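Local coordinates for protein cytochrome c6 (Synechococcus sp., PDB 4EIE) that probably carries electrons through a covalently bound heme c, as other cytochromes of the c6 family do in photosynthetic electron transport, at residues A46-V51 with A72-V77. Residues are numbered along the deposited sequence; the frame is centred on the assembly and turned at random.
Sequences AIANLV and AVSQYV. With HEC (heme c), chain B.
I47 meets S74 and V77 where helix 44-53 crosses helix 67-82; the axes of the two segments approach to 8.7 Å, with 126° between their N-to-C directions. A chi1 of -64° sets I47 CG1 beside the backbone N and leaves CG2 anti to it, 3.5 Å from S74 OG, while CD1, on the other branch, passes S74 O and lies 4.1 Å from V77 CG1. An alanine here would remove CG2 and CD1 and would probably open a gap beside S74, with V77 CG1 left without its apolar partner on this helix. One residue on, the CA atoms of A48 and S74 are the nearest pair across the two segments, 5.5 Å apart. Their small side chains are consistent with so close an approach: A48 CB rests 3.6 Å from S74 OG, an oxygen hydrogen-bonded to I70 O within its own helix. L50 turns to the heme, its CD2 3.2 Å from the ring carbon C2A. V51 CG2 lies 3.6 Å from the heme methyl CMB, which V77 CG2 also touches from the second helix; its side chain is also near that of M58, an axial ligand of the iron. Carbons of I47, A48 and V51 thus surround the S74 hydroxyl, illustrating how a serine that spends its hydrogen bond inside its own helix can sit in a close helix contact without a cross-helix bond, beside an apolar wall for the heme.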
# COMPACT_ATOMS: atom_id res chain seq x y z
N ALA A 46 -7.29 -3.39 -6.33
CA ALA A 46 -5.98 -3.89 -6.71
C ALA A 46 -5.02 -3.82 -5.53
O ALA A 46 -4.25 -4.75 -5.28
CB ALA A 46 -5.45 -3.08 -7.89
N ILE A 47 -5.04 -2.71 -4.83
CA ILE A 47 -4.17 -2.54 -3.68
C ILE A 47 -4.52 -3.48 -2.54
O ILE A 47 -3.66 -4.12 -1.97
CB ILE A 47 -4.16 -1.06 -3.24
CG1 ILE A 47 -3.57 -0.17 -4.33
CG2 ILE A 47 -3.38 -0.87 -1.93
CD1 ILE A 47 -3.92 1.30 -4.20
N ALA A 48 -5.83 -3.58 -2.26
CA ALA A 48 -6.28 -4.46 -1.19
C ALA A 48 -5.91 -5.89 -1.47
O ALA A 48 -5.55 -6.63 -0.56
CB ALA A 48 -7.80 -4.32 -1.00
N ASN A 49 -6.00 -6.32 -2.73
CA ASN A 49 -5.63 -7.72 -3.04
C ASN A 49 -4.18 -7.97 -2.70
O ASN A 49 -3.84 -9.02 -2.15
CB ASN A 49 -5.90 -8.02 -4.50
CG ASN A 49 -7.38 -8.20 -4.81
OD1 ASN A 49 -8.18 -8.40 -3.93
ND2 ASN A 49 -7.71 -8.14 -6.10
N LEU A 50 -3.29 -7.05 -3.05
CA LEU A 50 -1.86 -7.18 -2.74
C LEU A 50 -1.64 -7.17 -1.24
O LEU A 50 -0.89 -7.98 -0.70
CB LEU A 50 -1.08 -6.11 -3.39
CG LEU A 50 0.42 -6.07 -3.04
CD1 LEU A 50 1.14 -7.37 -3.32
CD2 LEU A 50 1.10 -4.93 -3.69
N VAL A 51 -2.25 -6.22 -0.53
CA VAL A 51 -2.04 -6.15 0.91
C VAL A 51 -2.49 -7.42 1.55
O VAL A 51 -1.86 -7.93 2.48
CB VAL A 51 -2.79 -4.92 1.47
CG1 VAL A 51 -2.79 -4.94 2.96
CG2 VAL A 51 -2.10 -3.62 0.98
N ALA A 72 -9.25 0.44 4.42
CA ALA A 72 -8.92 1.78 4.76
C ALA A 72 -7.49 2.16 4.32
O ALA A 72 -7.26 3.23 3.77
CB ALA A 72 -9.08 2.02 6.26
N VAL A 73 -6.53 1.28 4.59
CA VAL A 73 -5.15 1.60 4.21
C VAL A 73 -5.03 1.61 2.66
O VAL A 73 -4.24 2.37 2.12
CB VAL A 73 -4.14 0.68 4.88
CG1 VAL A 73 -4.10 -0.75 4.31
CG2 VAL A 73 -2.76 1.31 4.83
N SER A 74 -5.79 0.77 1.98
CA SER A 74 -5.74 0.72 0.55
C SER A 74 -6.25 2.01 -0.07
O SER A 74 -5.68 2.51 -1.03
CB SER A 74 -6.49 -0.50 0.01
OG SER A 74 -5.85 -1.70 0.42
N GLN A 75 -7.34 2.54 0.47
CA GLN A 75 -7.84 3.83 0.04
C GLN A 75 -6.81 4.91 0.30
O GLN A 75 -6.56 5.78 -0.56
CB GLN A 75 -9.14 4.16 0.75
CG GLN A 75 -9.67 5.57 0.48
CD GLN A 75 -9.97 5.82 -0.98
OE1 GLN A 75 -10.68 5.04 -1.62
NE2 GLN A 75 -9.50 6.96 -1.50
N TYR A 76 -6.17 4.91 1.47
CA TYR A 76 -5.14 5.92 1.76
C TYR A 76 -4.02 5.86 0.73
O TYR A 76 -3.60 6.87 0.17
CB TYR A 76 -4.61 5.69 3.17
CG TYR A 76 -3.44 6.56 3.51
CD1 TYR A 76 -3.65 7.94 3.78
CD2 TYR A 76 -2.17 6.07 3.61
CE1 TYR A 76 -2.59 8.77 4.11
CE2 TYR A 76 -1.07 6.93 3.90
CZ TYR A 76 -1.34 8.24 4.18
OH TYR A 76 -0.30 9.08 4.51
N VAL A 77 -3.52 4.65 0.46
CA VAL A 77 -2.47 4.50 -0.51
C VAL A 77 -2.89 4.94 -1.89
O VAL A 77 -2.13 5.58 -2.62
CB VAL A 77 -1.94 3.05 -0.51
CG1 VAL A 77 -1.02 2.77 -1.69
CG2 VAL A 77 -1.21 2.79 0.78
FE HEC B . 4.49 -3.11 0.38
CHA HEC B . 4.96 -3.53 -2.94
CHB HEC B . 1.51 -1.57 -0.23
CHC HEC B . 3.83 -3.03 3.72
CHD HEC B . 7.59 -4.27 0.98
NA HEC B . 3.49 -2.60 -1.25
C1A HEC B . 3.86 -2.81 -2.56
C2A HEC B . 2.90 -2.25 -3.46
C3A HEC B . 1.91 -1.71 -2.69
C4A HEC B . 2.27 -1.95 -1.33
CMA HEC B . 0.65 -1.03 -3.14
CAA HEC B . 3.01 -2.25 -4.96
CBA HEC B . 3.90 -1.10 -5.43
CGA HEC B . 4.21 -1.09 -6.90
O1A HEC B . 3.99 -2.08 -7.61
O2A HEC B . 4.78 -0.06 -7.42
NB HEC B . 2.97 -2.48 1.52
C1B HEC B . 1.84 -1.86 1.09
C2B HEC B . 0.97 -1.54 2.21
C3B HEC B . 1.58 -2.03 3.30
C4B HEC B . 2.85 -2.59 2.86
CMB HEC B . -0.30 -0.78 2.12
CAB HEC B . 1.14 -2.03 4.77
CBB HEC B . -0.09 -2.80 5.03
NC HEC B . 5.53 -3.58 2.01
C1C HEC B . 5.13 -3.38 3.30
C2C HEC B . 6.23 -3.58 4.20
C3C HEC B . 7.29 -3.90 3.45
C4C HEC B . 6.84 -3.93 2.07
CMC HEC B . 6.15 -3.29 5.69
CAC HEC B . 8.73 -4.15 3.87
CBC HEC B . 8.89 -5.22 4.85
ND HEC B . 5.97 -3.79 -0.74
C1D HEC B . 7.18 -4.32 -0.33
C2D HEC B . 7.89 -4.91 -1.38
C3D HEC B . 7.10 -4.77 -2.51
C4D HEC B . 5.96 -4.03 -2.11
CMD HEC B . 9.21 -5.62 -1.28
CAD HEC B . 7.38 -5.32 -3.88
CBD HEC B . 6.63 -6.63 -4.08
CGD HEC B . 7.03 -7.22 -5.41
O1D HEC B . 7.95 -8.04 -5.49
O2D HEC B . 6.54 -6.79 -6.43